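Local structure of 4-hydroxy-tetrahydrodipicolinate synthase (Methylacidiphilum fumariolicum SolV, 6T3T) at residues 256-260 and 261-265; 190-193 and 194-198; 289-292 and 293-297; 224-227 and 228-231. The protein probably catalyses the condensation of pyruvate with aspartate semialdehyde to 4-hydroxy-tetrahydrodipicolinate, a step of lysine biosynthesis, and works as a homotetramer. One frame throughout, in Å; residues are numbered along the deposited sequence.

Contact 1 (256-260 and 261-265); sequences ALAME and GLTDL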
loop_
_atom_site.group_PDB
_atom_site.type_symbol
_atom_site.label_atom_id
_atom_site.label_comp_id
_atom_site.label_asym_id
_atom_site.label_seq_id
_atom_site.Cartn_x
_atom_site.Cartn_y
_atom_site.Cartn_z
ATOM N N ALA A 256 -25.953 3.982 15.046
ATOM C CA ALA A 256 -25.958 4.718 16.306
ATOM C C ALA A 256 -27.228 5.549 16.449
ATOM O O ALA A 256 -27.899 5.498 17.482
ATOM C CB ALA A 256 -24.714 5.606 16.394
ATOM N N LEU A 257 -27.607 6.285 15.392
ATOM C CA LEU A 257 -28.809 7.113 15.464
ATOM C C LEU A 257 -30.055 6.255 15.663
ATOM O O LEU A 257 -30.987 6.656 16.372
ATOM C CB LEU A 257 -28.945 7.980 14.210
ATOM C CG LEU A 257 -27.957 9.153 14.106
ATOM C CD1 LEU A 257 -27.825 9.583 12.669
ATOM C CD2 LEU A 257 -28.323 10.362 15.053
ATOM N N ALA A 258 -30.089 5.063 15.057
ATOM C CA ALA A 258 -31.239 4.182 15.293
ATOM C C ALA A 258 -31.254 3.662 16.725
ATOM O O ALA A 258 -32.331 3.449 17.300
ATOM C CB ALA A 258 -31.244 3.009 14.308
ATOM N N MET A 259 -30.082 3.423 17.312
ATOM C CA MET A 259 -30.055 2.990 18.701
ATOM C C MET A 259 -30.620 4.072 19.625
ATOM O O MET A 259 -31.224 3.753 20.656
ATOM C CB MET A 259 -28.613 2.645 19.099
ATOM C CG MET A 259 -28.143 1.248 18.706
ATOM S SD MET A 259 -26.393 0.990 19.054
ATOM C CE MET A 259 -26.289 1.685 20.690
ATOM N N GLU A 260 -30.487 5.346 19.241
ATOM C CA GLU A 260 -31.077 6.474 19.955
ATOM C C GLU A 260 -32.535 6.730 19.582
ATOM O O GLU A 260 -33.116 7.694 20.082
ATOM C CB GLU A 260 -30.235 7.731 19.719
ATOM C CG GLU A 260 -28.855 7.569 20.378
ATOM C CD GLU A 260 -27.914 8.724 20.188
ATOM O OE1 GLU A 260 -28.147 9.603 19.328
ATOM O OE2 GLU A 260 -26.910 8.746 20.925
ATOM N N GLY A 261 -33.131 5.876 18.751
ATOM C CA GLY A 261 -34.510 6.034 18.325
ATOM C C GLY A 261 -34.732 7.170 17.364
ATOM O O GLY A 261 -35.839 7.685 17.276
ATOM N N LEU A 262 -33.694 7.605 16.657
ATOM C CA LEU A 262 -33.756 8.829 15.878
ATOM C C LEU A 262 -34.016 8.570 14.403
ATOM O O LEU A 262 -34.377 9.496 13.676
ATOM C CB LEU A 262 -32.455 9.619 16.046
ATOM C CG LEU A 262 -32.323 10.115 17.494
ATOM C CD1 LEU A 262 -31.050 10.905 17.710
ATOM C CD2 LEU A 262 -33.559 10.938 17.883
ATOM N N THR A 263 -33.814 7.337 13.950
ATOM C CA THR A 263 -34.087 6.955 12.579
ATOM C C THR A 263 -34.300 5.445 12.581
ATOM O O THR A 263 -34.021 4.774 13.575
ATOM C CB THR A 263 -32.950 7.411 11.640
ATOM O OG1 THR A 263 -33.318 7.175 10.271
ATOM C CG2 THR A 263 -31.650 6.680 11.968
ATOM N N ASP A 264 -34.890 4.930 11.503
ATOM C CA ASP A 264 -34.927 3.489 11.288
ATOM C C ASP A 264 -33.568 2.986 10.823
ATOM O O ASP A 264 -32.905 3.617 9.996
ATOM C CB ASP A 264 -35.968 3.111 10.237
ATOM C CG ASP A 264 -37.363 3.364 10.699
ATOM O OD1 ASP A 264 -37.528 3.840 11.839
ATOM O OD2 ASP A 264 -38.290 3.067 9.926
ATOM N N LEU A 265 -33.163 1.827 11.333
ATOM C CA LEU A 265 -31.964 1.190 10.801
ATOM C C LEU A 265 -32.379 0.503 9.503
ATOM O O LEU A 265 -32.609 -0.706 9.437
ATOM C CB LEU A 265 -31.335 0.226 11.792
ATOM C CG LEU A 265 -30.053 -0.409 11.246
ATOM C CD1 LEU A 265 -29.274 0.604 10.421
ATOM C CD2 LEU A 265 -29.216 -0.911 12.383
HETATM O O HOH W 1 -34.863 3.311 15.768
#

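Contact 2 (190-193 and 194-198); sequences ALTL and PFLSV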
loop_
_atom_site.group_PDB
_atom_site.type_symbol
_atom_site.label_atom_id
_atom_site.label_comp_id
_atom_site.label_asym_id
_atom_site.label_seq_id
_atom_site.Cartn_x
_atom_site.Cartn_y
_atom_site.Cartn_z
ATOM N N ALA A 190 -11.532 11.890 12.891
ATOM C CA ALA A 190 -10.380 11.559 13.720
ATOM C C ALA A 190 -9.166 12.410 13.387
ATOM O O ALA A 190 -8.297 12.568 14.234
ATOM C CB ALA A 190 -10.031 10.072 13.559
ATOM N N LEU A 191 -9.103 12.992 12.190
ATOM C CA LEU A 191 -7.963 13.800 11.782
ATOM C C LEU A 191 -8.256 15.294 11.813
ATOM O O LEU A 191 -7.376 16.081 11.452
ATOM C CB LEU A 191 -7.515 13.389 10.371
ATOM C CG LEU A 191 -7.025 11.947 10.215
ATOM C CD1 LEU A 191 -6.680 11.654 8.762
ATOM C CD2 LEU A 191 -5.820 11.742 11.065
ATOM N N THR A 192 -9.472 15.701 12.224
ATOM C CA THR A 192 -9.838 17.115 12.214
ATOM C C THR A 192 -8.833 17.944 13.008
ATOM O O THR A 192 -8.280 18.922 12.489
ATOM C CB THR A 192 -11.248 17.313 12.773
ATOM O OG1 THR A 192 -12.194 16.787 11.861
ATOM C CG2 THR A 192 -11.571 18.779 13.032
ATOM N N LEU A 193 -8.550 17.544 14.257
ATOM C CA LEU A 193 -7.646 18.360 15.067
ATOM C C LEU A 193 -6.251 18.483 14.468
ATOM O O LEU A 193 -5.730 19.608 14.408
ATOM C CB LEU A 193 -7.582 17.828 16.503
ATOM C CG LEU A 193 -6.556 18.580 17.357
ATOM C CD1 LEU A 193 -7.007 20.007 17.583
ATOM C CD2 LEU A 193 -6.372 17.876 18.695
ATOM N N PRO A 194 -5.576 17.402 14.050
ATOM C CA PRO A 194 -4.268 17.598 13.403
ATOM C C PRO A 194 -4.374 18.359 12.081
ATOM O O PRO A 194 -3.431 19.082 11.720
ATOM C CB PRO A 194 -3.705 16.164 13.259
ATOM C CG PRO A 194 -4.856 15.225 13.490
ATOM C CD PRO A 194 -5.911 15.976 14.258
ATOM N N PHE A 195 -5.495 18.234 11.361
ATOM C CA PHE A 195 -5.683 19.011 10.137
ATOM C C PHE A 195 -5.706 20.503 10.450
ATOM O O PHE A 195 -5.051 21.293 9.771
ATOM C CB PHE A 195 -6.962 18.582 9.412
ATOM C CG PHE A 195 -6.773 17.419 8.422
ATOM C CD1 PHE A 195 -5.802 16.469 8.606
ATOM C CD2 PHE A 195 -7.572 17.312 7.299
ATOM C CE1 PHE A 195 -5.649 15.419 7.709
ATOM C CE2 PHE A 195 -7.419 16.256 6.388
ATOM C CZ PHE A 195 -6.456 15.324 6.591
ATOM N N LEU A 196 -6.466 20.897 11.484
ATOM C CA LEU A 196 -6.514 22.282 11.965
ATOM C C LEU A 196 -5.126 22.841 12.309
ATOM O O LEU A 196 -4.820 24.004 12.022
ATOM C CB LEU A 196 -7.397 22.336 13.221
ATOM C CG LEU A 196 -8.898 22.615 13.121
ATOM C CD1 LEU A 196 -9.528 21.936 11.912
ATOM C CD2 LEU A 196 -9.559 22.154 14.397
ATOM N N SER A 197 -4.284 22.031 12.962
ATOM C CA SER A 197 -2.992 22.527 13.431
ATOM C C SER A 197 -2.083 22.959 12.279
ATOM O O SER A 197 -1.179 23.783 12.472
ATOM C CB SER A 197 -2.286 21.450 14.254
ATOM O OG SER A 197 -1.719 20.482 13.386
ATOM N N VAL A 198 -2.273 22.408 11.088
ATOM C CA VAL A 198 -1.450 22.825 9.959
ATOM C C VAL A 198 -2.238 23.627 8.926
ATOM O O VAL A 198 -1.750 23.836 7.822
ATOM C CB VAL A 198 -0.754 21.617 9.313
ATOM C CG1 VAL A 198 0.196 21.000 10.307
ATOM C CG2 VAL A 198 -1.773 20.577 8.886
#

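Contact 3 (289-292 and 293-297); sequences TKEK and LAKVE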
loop_
_atom_site.group_PDB
_atom_site.type_symbol
_atom_site.label_atom_id
_atom_site.label_comp_id
_atom_site.label_asym_id
_atom_site.label_seq_id
_atom_site.Cartn_x
_atom_site.Cartn_y
_atom_site.Cartn_z
ATOM N N THR A 289 -18.938 7.388 25.562
ATOM C CA THR A 289 -18.741 8.737 25.039
ATOM C C THR A 289 -19.690 9.737 25.682
ATOM O O THR A 289 -19.304 10.878 25.984
ATOM C CB THR A 289 -18.928 8.720 23.530
ATOM O OG1 THR A 289 -17.966 7.831 22.969
ATOM C CG2 THR A 289 -18.744 10.138 22.940
ATOM N N LYS A 290 -20.942 9.334 25.870
ATOM C CA LYS A 290 -21.928 10.235 26.452
ATOM C C LYS A 290 -21.525 10.652 27.849
ATOM O O LYS A 290 -21.543 11.844 28.185
ATOM C CB LYS A 290 -23.285 9.552 26.481
ATOM C CG LYS A 290 -23.823 9.288 25.111
ATOM C CD LYS A 290 -25.300 8.985 25.166
ATOM C CE LYS A 290 -25.731 8.390 23.817
ATOM N NZ LYS A 290 -27.208 8.196 23.701
ATOM N N GLU A 291 -21.125 9.675 28.673
ATOM C CA GLU A 291 -20.707 9.995 30.030
ATOM C C GLU A 291 -19.416 10.814 30.029
ATOM O O GLU A 291 -19.298 11.781 30.789
ATOM C CB GLU A 291 -20.591 8.733 30.885
ATOM C CG GLU A 291 -19.860 9.029 32.174
ATOM C CD GLU A 291 -20.602 10.063 33.059
ATOM O OE1 GLU A 291 -20.172 10.248 34.224
ATOM O OE2 GLU A 291 -21.635 10.660 32.624
ATOM N N LYS A 292 -18.451 10.475 29.168
ATOM C CA LYS A 292 -17.207 11.249 29.154
ATOM C C LYS A 292 -17.453 12.695 28.708
ATOM O O LYS A 292 -16.870 13.632 29.269
ATOM C CB LYS A 292 -16.183 10.589 28.239
ATOM C CG LYS A 292 -15.653 9.205 28.686
ATOM C CD LYS A 292 -14.818 8.630 27.548
ATOM C CE LYS A 292 -13.979 7.410 27.973
ATOM N NZ LYS A 292 -13.057 6.953 26.864
ATOM N N LEU A 293 -18.312 12.895 27.702
ATOM C CA LEU A 293 -18.672 14.240 27.269
ATOM C C LEU A 293 -19.331 15.037 28.396
ATOM O O LEU A 293 -19.108 16.252 28.524
ATOM C CB LEU A 293 -19.612 14.162 26.064
ATOM C CG LEU A 293 -18.909 13.896 24.737
ATOM C CD1 LEU A 293 -19.910 13.626 23.649
ATOM C CD2 LEU A 293 -18.042 15.108 24.386
ATOM N N ALA A 294 -20.155 14.372 29.219
ATOM C CA ALA A 294 -20.798 15.065 30.329
ATOM C C ALA A 294 -19.759 15.566 31.330
ATOM O O ALA A 294 -19.912 16.653 31.889
ATOM C CB ALA A 294 -21.820 14.152 31.006
ATOM N N LYS A 295 -18.649 14.847 31.483
ATOM C CA LYS A 295 -17.623 15.239 32.435
ATOM C C LYS A 295 -16.762 16.385 31.921
ATOM O O LYS A 295 -16.056 17.011 32.721
ATOM C CB LYS A 295 -16.722 14.047 32.767
ATOM C CG LYS A 295 -17.458 12.942 33.531
ATOM C CD LYS A 295 -16.698 11.618 33.525
ATOM C CE LYS A 295 -15.381 11.680 34.273
ATOM N NZ LYS A 295 -14.924 10.312 34.658
ATOM N N VAL A 296 -16.788 16.670 30.616
ATOM C CA VAL A 296 -16.053 17.819 30.090
ATOM C C VAL A 296 -17.047 18.794 29.477
ATOM O O VAL A 296 -16.729 19.484 28.503
ATOM C CB VAL A 296 -14.948 17.431 29.083
ATOM C CG1 VAL A 296 -13.832 16.653 29.792
ATOM C CG2 VAL A 296 -15.503 16.647 27.901
ATOM N N GLU A 297 -18.248 18.869 30.064
ATOM C CA GLU A 297 -19.308 19.682 29.484
ATOM C C GLU A 297 -18.913 21.151 29.396
ATOM O O GLU A 297 -19.340 21.844 28.471
ATOM C CB GLU A 297 -20.597 19.533 30.294
ATOM C CG GLU A 297 -21.674 20.512 29.893
ATOM C CD GLU A 297 -23.079 20.055 30.280
ATOM O OE1 GLU A 297 -23.220 18.895 30.727
ATOM O OE2 GLU A 297 -24.048 20.848 30.108
#

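Contact 4 (224-227 and 228-231); sequences EGKP and FEAR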
loop_
_atom_site.group_PDB
_atom_site.type_symbol
_atom_site.label_atom_id
_atom_site.label_comp_id
_atom_site.label_asym_id
_atom_site.label_seq_id
_atom_site.Cartn_x
_atom_site.Cartn_y
_atom_site.Cartn_z
ATOM N N GLU A 224 -10.007 29.481 17.979
ATOM C CA GLU A 224 -9.841 30.620 18.876
ATOM C C GLU A 224 -8.602 30.509 19.788
ATOM O O GLU A 224 -8.474 31.283 20.744
ATOM C CB GLU A 224 -11.143 30.876 19.660
ATOM C CG GLU A 224 -11.551 29.925 20.737
ATOM C CD GLU A 224 -13.070 29.914 20.938
ATOM O OE1 GLU A 224 -13.805 30.313 20.025
ATOM O OE2 GLU A 224 -13.549 29.516 22.020
ATOM N N GLY A 225 -7.649 29.632 19.464
ATOM C CA GLY A 225 -6.396 29.595 20.198
ATOM C C GLY A 225 -6.414 28.875 21.538
ATOM O O GLY A 225 -5.690 29.263 22.462
ATOM N N LYS A 226 -7.231 27.837 21.672
ATOM C CA LYS A 226 -7.287 27.003 22.868
ATOM C C LYS A 226 -6.909 25.572 22.489
ATOM O O LYS A 226 -7.747 24.666 22.503
ATOM C CB LYS A 226 -8.678 27.082 23.495
ATOM C CG LYS A 226 -9.104 28.552 23.742
ATOM C CD LYS A 226 -10.453 28.645 24.448
ATOM C CE LYS A 226 -10.714 30.060 24.953
ATOM N NZ LYS A 226 -11.766 30.083 26.012
ATOM N N PRO A 227 -5.652 25.334 22.142
ATOM C CA PRO A 227 -5.313 24.016 21.581
ATOM C C PRO A 227 -5.489 22.879 22.573
ATOM O O PRO A 227 -5.847 21.765 22.166
ATOM C CB PRO A 227 -3.850 24.188 21.162
ATOM C CG PRO A 227 -3.347 25.284 22.110
ATOM C CD PRO A 227 -4.484 26.227 22.228
ATOM N N PHE A 228 -5.291 23.135 23.871
ATOM C CA PHE A 228 -5.338 22.054 24.855
ATOM C C PHE A 228 -6.761 21.645 25.230
ATOM O O PHE A 228 -7.021 20.452 25.436
ATOM C CB PHE A 228 -4.496 22.451 26.066
ATOM C CG PHE A 228 -3.103 22.855 25.673
ATOM C CD1 PHE A 228 -2.406 22.092 24.749
ATOM C CD2 PHE A 228 -2.532 24.031 26.136
ATOM C CE1 PHE A 228 -1.141 22.463 24.332
ATOM C CE2 PHE A 228 -1.253 24.409 25.721
ATOM C CZ PHE A 228 -0.567 23.617 24.814
ATOM N N GLU A 229 -7.702 22.597 25.322
ATOM C CA GLU A 229 -9.109 22.207 25.425
ATOM C C GLU A 229 -9.554 21.480 24.167
ATOM O O GLU A 229 -10.275 20.484 24.242
ATOM C CB GLU A 229 -10.004 23.439 25.654
ATOM C CG GLU A 229 -9.550 24.326 26.833
ATOM C CD GLU A 229 -10.420 25.579 27.011
ATOM O OE1 GLU A 229 -11.498 25.677 26.392
ATOM O OE2 GLU A 229 -10.008 26.484 27.759
ATOM N N ALA A 230 -9.122 21.953 22.986
ATOM C CA ALA A 230 -9.451 21.219 21.769
ATOM C C ALA A 230 -8.918 19.778 21.839
ATOM O O ALA A 230 -9.657 18.819 21.575
ATOM C CB ALA A 230 -8.930 21.961 20.530
ATOM N N ARG A 231 -7.658 19.604 22.251
ATOM C CA ARG A 231 -7.079 18.261 22.337
ATOM C C ARG A 231 -7.854 17.379 23.316
ATOM O O ARG A 231 -8.097 16.194 23.049
ATOM C CB ARG A 231 -5.611 18.356 22.762
ATOM C CG ARG A 231 -4.959 17.001 23.019
ATOM C CD ARG A 231 -3.445 17.131 23.110
ATOM N NE ARG A 231 -2.987 17.868 24.289
ATOM C CZ ARG A 231 -1.796 18.466 24.369
ATOM N NH1 ARG A 231 -0.946 18.427 23.335
ATOM N NH2 ARG A 231 -1.444 19.099 25.483
HETATM O O HOH W 2 -13.202 27.697 26.925
#

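Contact 1 (256-260 and 261-265)
L262 N donates to L257 O at 2.9 Å in a fairly straight bond, and G261 N donates to A258 O, also at 2.9 Å; together the two bonds turn the chain back at the end of helix 251-259. The donor of the second stands above the carbonyl plane of A258, 71° out of it. A258 O is gripped again by a water, which donates to it and to T263 O and so bridges the helix end to the departing chain. T263 O also receives a CA-H...O contact from A258 CA at 3.3 Å.

Apolar contacts line the same turn. CD2 of L257 meets CD1 of L262 at 3.8 Å, the two side chains crossing at about a right angle. CG2 of T263 comes up to CB of L257 at 3.7 Å; OG1 lies anti to the backbone N (chi1 -173°), which turns the methyl branch to the helix. Farther along, CB of L265 packs on CB of A258 at 3.8 Å.

Among charged groups, the extended side chain of E260 passes CD1 of L262 with OE1, while its OE2 forms a salt bridge to K290 of helix 276-295. The positive phi of G261 (72°) and the paired bonds back into the last turn identify a Schellman motif, which ends helix 251-259.

Contact 2 (190-193 and 194-198)
The ring of F195 lies against L191 one helical turn earlier. CB of L191 stands 4.2 Å from the centroid of the F195 ring and 28° off its normal, an off-centre CH-pi contact, and the closest approach between the two side chains is L191 CB to F195 CE1 at 3.8 Å. On another side of the turn, T192 and L196 run side by side and point the same way, with T192 CG2 3.9 Å from L196 CD1. In T192 a chi1 of -70° puts OG1 beside the backbone N and the methyl anti to that N, next to L196; the hydroxyl makes weak hydrogen bonds with S186 OG and the carbonyls of D188 and D189.

Backbone bonds set these spacings. F195 N donates to L191 O and L196 N to T192 O, both at 2.9 Å; the longer bond from S197 N to L193 O measures 3.2 Å. P194 has no N-H to give, and its CD lies close to L191 O instead. Near the C-terminal end, S197 OG donates to P194 O at 2.8 Å, returning the hydroxyl to the backbone.

Farther out, V168 and V171 of helix 168-177 touch F195, Y222 of helix 212-223 covers L193 and L196, and V168 of the second subunit packs on L191. All the touching residues are buried. Helix 192-197 is the short crossover of the beta-alpha-beta unit between strands 183-186 and 202-205 of the TIM barrel.

Contact 3 (289-292 and 293-297)
T289 and L293 lie side by side on one face of the helix, pointing the same way, and their methyls meet: T289 CG2 is 3.7 Å from L293 CD1. The methyl of T289 is anti to the backbone N (chi1 -60° for OG1), which carries it along the helix to the leucine, while OG1 bonds back to the carbonyl of T285. Beneath this pair L293 N donates to T289 O at 2.8 Å with an N-H...O angle of 165°.

Both residues belong to helix 276-295, the last helix of the chain, which follows the eight-stranded TIM barrel. This face packs on helix 227-243, also beyond the barrel strands, where L240 touches T289 and both T236 and L237 touch L293. F211 reaches the same pair from a loop.

E291 and K295 cross obliquely on a more exposed part of the helix. E291 bends at chi2 (62°), bringing OE1 to 3.8 Å from K295 CD, but the charged ends stay apart, with E291 OE1 5.3 Å from K295 NZ. OE2 of the same carboxylate approaches CB of A294 at 3.9 Å.

The helical bonding weakens toward the end: A294 N to K290 O is 3.1 Å, and K292 O receives only weak bonds from the N-H groups of K295 and V296.

Contact 4 (224-227 and 228-231)
P227 O accepts the shortest direct bond across this helix start, from R231 N at 2.8 Å with an N-H...O angle of 154°. One residue earlier, K226 O takes the N-H of A230 at 3.1 Å in a straighter bond (167°). K226 occupies the N-cap position, and these two bonds begin the regular pattern of helix 227-243.

The side chains of K226 and E229 slant across each other beside the first turn. With CG anti to the carbonyl carbon in both, and the chains extended, the aliphatic part of the lysine runs past the carboxylate: K226 CD lies 3.7 Å from E229 OE1. Their charged ends, K226 NZ and E229 OE2, are 4.4 Å apart, beyond a salt bridge. A water spans the pair, accepting from K226 NZ at 2.9 Å and donating to E229 OE1 at 2.7 Å.

CG of P227 sits over one face of the F228 ring, 4.0 Å from its centroid and only 2° off the normal, a CH-pi contact centred on that face. The same phenyl group meets Y222 of the second subunit edge-to-face.

Just before, G225 with positive phi is the C-prime residue of a Schellman motif that closes helix 212-223. Residues 224-231 thus form the short connection between helices 212-223 and 227-243 and the first turn of the latter: L221 and Y222 of the first helix touch K226, P227, E229 and A230, and P227 packs on its counterpart in the second subunit.

Overall arrangement
From the N terminus the contacts come strictly in series, none nested or crossed, and each closes only a local turn. Contact 2 lies on the short helix between strands 183-186 and 202-205, the last two of the eight-stranded barrel. Contact 4 follows at the turn into helix 227-243 and touches contact 2 directly, L193 packing on A230 and R231; both also reach the second subunit. Contact 1 then ends helix 251-259, and contact 3 ends helix 276-295. The salt bridge of E260 with K290 ties these two. Contacts 3 and 4 do not touch, their nearest atoms being about 7 Å apart, yet helix 227-243 starts in contact 4 and packs against the helix of contact 3.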